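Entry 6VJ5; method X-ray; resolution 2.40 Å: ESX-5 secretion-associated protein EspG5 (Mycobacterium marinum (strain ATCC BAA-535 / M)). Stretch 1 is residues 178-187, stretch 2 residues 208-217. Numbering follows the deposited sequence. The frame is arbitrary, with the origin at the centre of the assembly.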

# COMPACT_ATOMS: atom_id res chain seq x y z
N GLU C 178 40.03 3.12 6.12
CA GLU C 178 40.91 4.28 6.15
C GLU C 178 40.68 5.20 4.95
O GLU C 178 40.81 6.42 5.06
N MET C 179 40.32 4.62 3.80
CA MET C 179 40.08 5.42 2.60
C MET C 179 38.80 6.25 2.72
O MET C 179 38.77 7.41 2.29
N LEU C 180 37.73 5.65 3.24
CA LEU C 180 36.49 6.41 3.37
C LEU C 180 36.67 7.57 4.34
O LEU C 180 36.16 8.67 4.12
N GLU C 181 37.40 7.33 5.43
CA GLU C 181 37.65 8.38 6.41
C GLU C 181 38.47 9.51 5.80
O GLU C 181 38.18 10.69 6.03
N ALA C 182 39.48 9.16 5.00
CA ALA C 182 40.32 10.19 4.39
C ALA C 182 39.59 10.88 3.24
O ALA C 182 39.76 12.09 3.01
N THR C 183 38.79 10.13 2.49
CA THR C 183 38.00 10.74 1.43
C THR C 183 36.95 11.69 2.01
O THR C 183 36.71 12.77 1.46
N LYS C 184 36.33 11.32 3.13
CA LYS C 184 35.32 12.18 3.74
C LYS C 184 35.93 13.50 4.19
O LYS C 184 35.38 14.58 3.90
N SER C 185 37.07 13.45 4.88
CA SER C 185 37.76 14.67 5.28
C SER C 185 38.14 15.51 4.06
O SER C 185 37.98 16.74 4.07
N TRP C 186 38.68 14.88 3.02
CA TRP C 186 39.10 15.63 1.84
C TRP C 186 37.92 16.35 1.20
O TRP C 186 38.03 17.52 0.82
N GLN C 187 36.79 15.65 1.08
CA GLN C 187 35.56 16.29 0.63
C GLN C 187 35.18 17.46 1.53
O GLN C 187 34.78 18.52 1.05
N THR C 208 47.31 10.03 -9.26
CA THR C 208 46.01 9.46 -8.91
C THR C 208 45.19 10.43 -8.07
O THR C 208 43.99 10.61 -8.30
N VAL C 209 45.83 11.08 -7.09
CA VAL C 209 45.09 12.01 -6.23
C VAL C 209 44.48 13.14 -7.05
O VAL C 209 43.33 13.54 -6.82
N ALA C 210 45.23 13.67 -8.02
CA ALA C 210 44.70 14.76 -8.83
C ALA C 210 43.49 14.31 -9.65
O ALA C 210 42.48 15.02 -9.72
N ALA C 211 43.58 13.14 -10.28
CA ALA C 211 42.46 12.66 -11.09
C ALA C 211 41.28 12.27 -10.21
O ALA C 211 40.12 12.53 -10.56
N LEU C 212 41.55 11.65 -9.07
CA LEU C 212 40.48 11.28 -8.15
C LEU C 212 39.72 12.51 -7.68
O LEU C 212 38.49 12.55 -7.72
N GLY C 213 40.45 13.53 -7.23
CA GLY C 213 39.79 14.75 -6.78
C GLY C 213 38.88 15.34 -7.84
O GLY C 213 37.81 15.87 -7.53
N GLN C 214 39.28 15.25 -9.10
CA GLN C 214 38.46 15.78 -10.18
C GLN C 214 37.22 14.93 -10.40
O GLN C 214 36.12 15.47 -10.58
N ALA C 215 37.36 13.60 -10.37
CA ALA C 215 36.22 12.73 -10.59
C ALA C 215 35.22 12.82 -9.44
O ALA C 215 34.01 12.78 -9.67
N LEU C 216 35.71 12.93 -8.21
CA LEU C 216 34.82 13.02 -7.06
C LEU C 216 34.20 14.41 -6.92
O LEU C 216 33.08 14.54 -6.41
N SER C 217 34.92 15.45 -7.34
CA SER C 217 34.52 16.83 -7.11
C SER C 217 33.57 17.34 -8.19
O SER C 217 32.66 18.12 -7.89

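The two helices cross at 68°, their axes no closer than 11.8 Å, so the gap is bridged by side chains, and no hydrogen bond joins the two stretches.

The aromatic contact dominates. Trp186, chi1 t, points toward the second helix and is the residue most covered by it. The tip of its ring reaches the backbone: Trp186 CH2 lies 3.3 Å from Gly213 CA and 3.3 Å from Val209 O, the latter at the ring edge. Gly213 suits this place because a CB here would point toward the first helix and sit 2.7 Å from Trp186 CH2, a clash. Val209 (chi1 t) leaves its backbone sideways, yet its CG1 packs 3.7 Å from Trp186 CH2. The indole NE1 is hydrogen-bonded elsewhere in the structure, and the carbon end of the ring makes this contact.

Aliphatic contacts continue the seam. Met179 (t, p, t) starts sideways, but its long, flexible chain brings CE within 3.8 Å of CD2 of Leu212 (t, p). One turn along each helix, Thr183 and Leu216 (m, t) point toward one another's helices, with Thr183 CG2 3.9 Å from Leu216 CD1.

The one hydroxyl in the seam, on Thr183 (chi1 m), is paired within its own helix: Thr183 OG1 donates to Met179 O (2.7 Å), while the methyl meets Leu216.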

# COMPACT_ATOMS: atom_id res chain seq x y z
CB GLU C 178 42.38 3.84 6.20
CG GLU C 178 42.87 3.41 7.58
CD GLU C 178 42.58 1.95 7.90
OE1 GLU C 178 41.83 1.31 7.14
OE2 GLU C 178 43.12 1.44 8.91
CB MET C 179 40.01 4.51 1.38
CG MET C 179 39.75 5.24 0.08
SD MET C 179 41.12 6.32 -0.34
CE MET C 179 40.45 7.13 -1.79
CB LEU C 180 35.36 5.50 3.83
CG LEU C 180 34.91 4.46 2.81
CD1 LEU C 180 34.50 3.21 3.59
CD2 LEU C 180 33.81 4.96 1.92
CB GLU C 181 38.36 7.78 7.62
CG GLU C 181 38.67 8.79 8.71
CD GLU C 181 39.00 8.12 10.03
OE1 GLU C 181 38.91 6.88 10.10
OE2 GLU C 181 39.34 8.84 10.99
CB ALA C 182 41.63 9.58 3.89
CB THR C 183 37.32 9.66 0.59
OG1 THR C 183 38.31 8.78 0.05
CG2 THR C 183 36.54 10.29 -0.54
CB LYS C 184 34.64 11.45 4.90
CG LYS C 184 33.66 12.30 5.70
CD LYS C 184 32.59 12.92 4.81
CE LYS C 184 31.75 11.86 4.12
NZ LYS C 184 30.57 12.50 3.47
CB SER C 185 39.00 14.34 6.10
OG SER C 185 38.67 13.56 7.23
CB TRP C 186 39.77 14.70 0.83
CG TRP C 186 40.55 15.42 -0.23
CD1 TRP C 186 41.10 16.66 -0.14
CD2 TRP C 186 40.86 14.93 -1.54
NE1 TRP C 186 41.74 16.98 -1.31
CE2 TRP C 186 41.60 15.94 -2.19
CE3 TRP C 186 40.58 13.75 -2.23
CZ2 TRP C 186 42.06 15.80 -3.49
CZ3 TRP C 186 41.04 13.61 -3.52
CH2 TRP C 186 41.77 14.62 -4.14
CB GLN C 187 34.44 15.25 0.59
CG GLN C 187 33.08 15.76 0.14
CD GLN C 187 31.99 14.76 0.47
OE1 GLN C 187 31.94 14.21 1.57
NE2 GLN C 187 31.11 14.49 -0.50
CB THR C 208 46.21 8.13 -8.18
OG1 THR C 208 47.04 7.27 -8.97
CG2 THR C 208 44.87 7.46 -7.94
CB VAL C 209 46.01 12.56 -5.13
CG1 VAL C 209 45.34 13.72 -4.41
CG2 VAL C 209 46.37 11.47 -4.14
CB ALA C 210 45.79 15.33 -9.74
CB ALA C 211 42.89 11.48 -11.96
CB LEU C 212 41.06 10.51 -6.97
CG LEU C 212 40.14 9.63 -6.15
CD1 LEU C 212 39.40 8.63 -6.99
CD2 LEU C 212 40.99 8.93 -5.09
CB GLN C 214 39.29 15.86 -11.46
CG GLN C 214 40.28 17.01 -11.47
CD GLN C 214 41.53 16.73 -12.29
OE1 GLN C 214 41.56 15.81 -13.10
NE2 GLN C 214 42.56 17.54 -12.08
CB ALA C 215 36.70 11.29 -10.78
CB LEU C 216 35.57 12.68 -5.77
CG LEU C 216 36.26 11.32 -5.68
CD1 LEU C 216 36.98 11.18 -4.34
CD2 LEU C 216 35.25 10.20 -5.88
CB SER C 217 35.76 17.72 -7.05
OG SER C 217 35.43 19.08 -6.86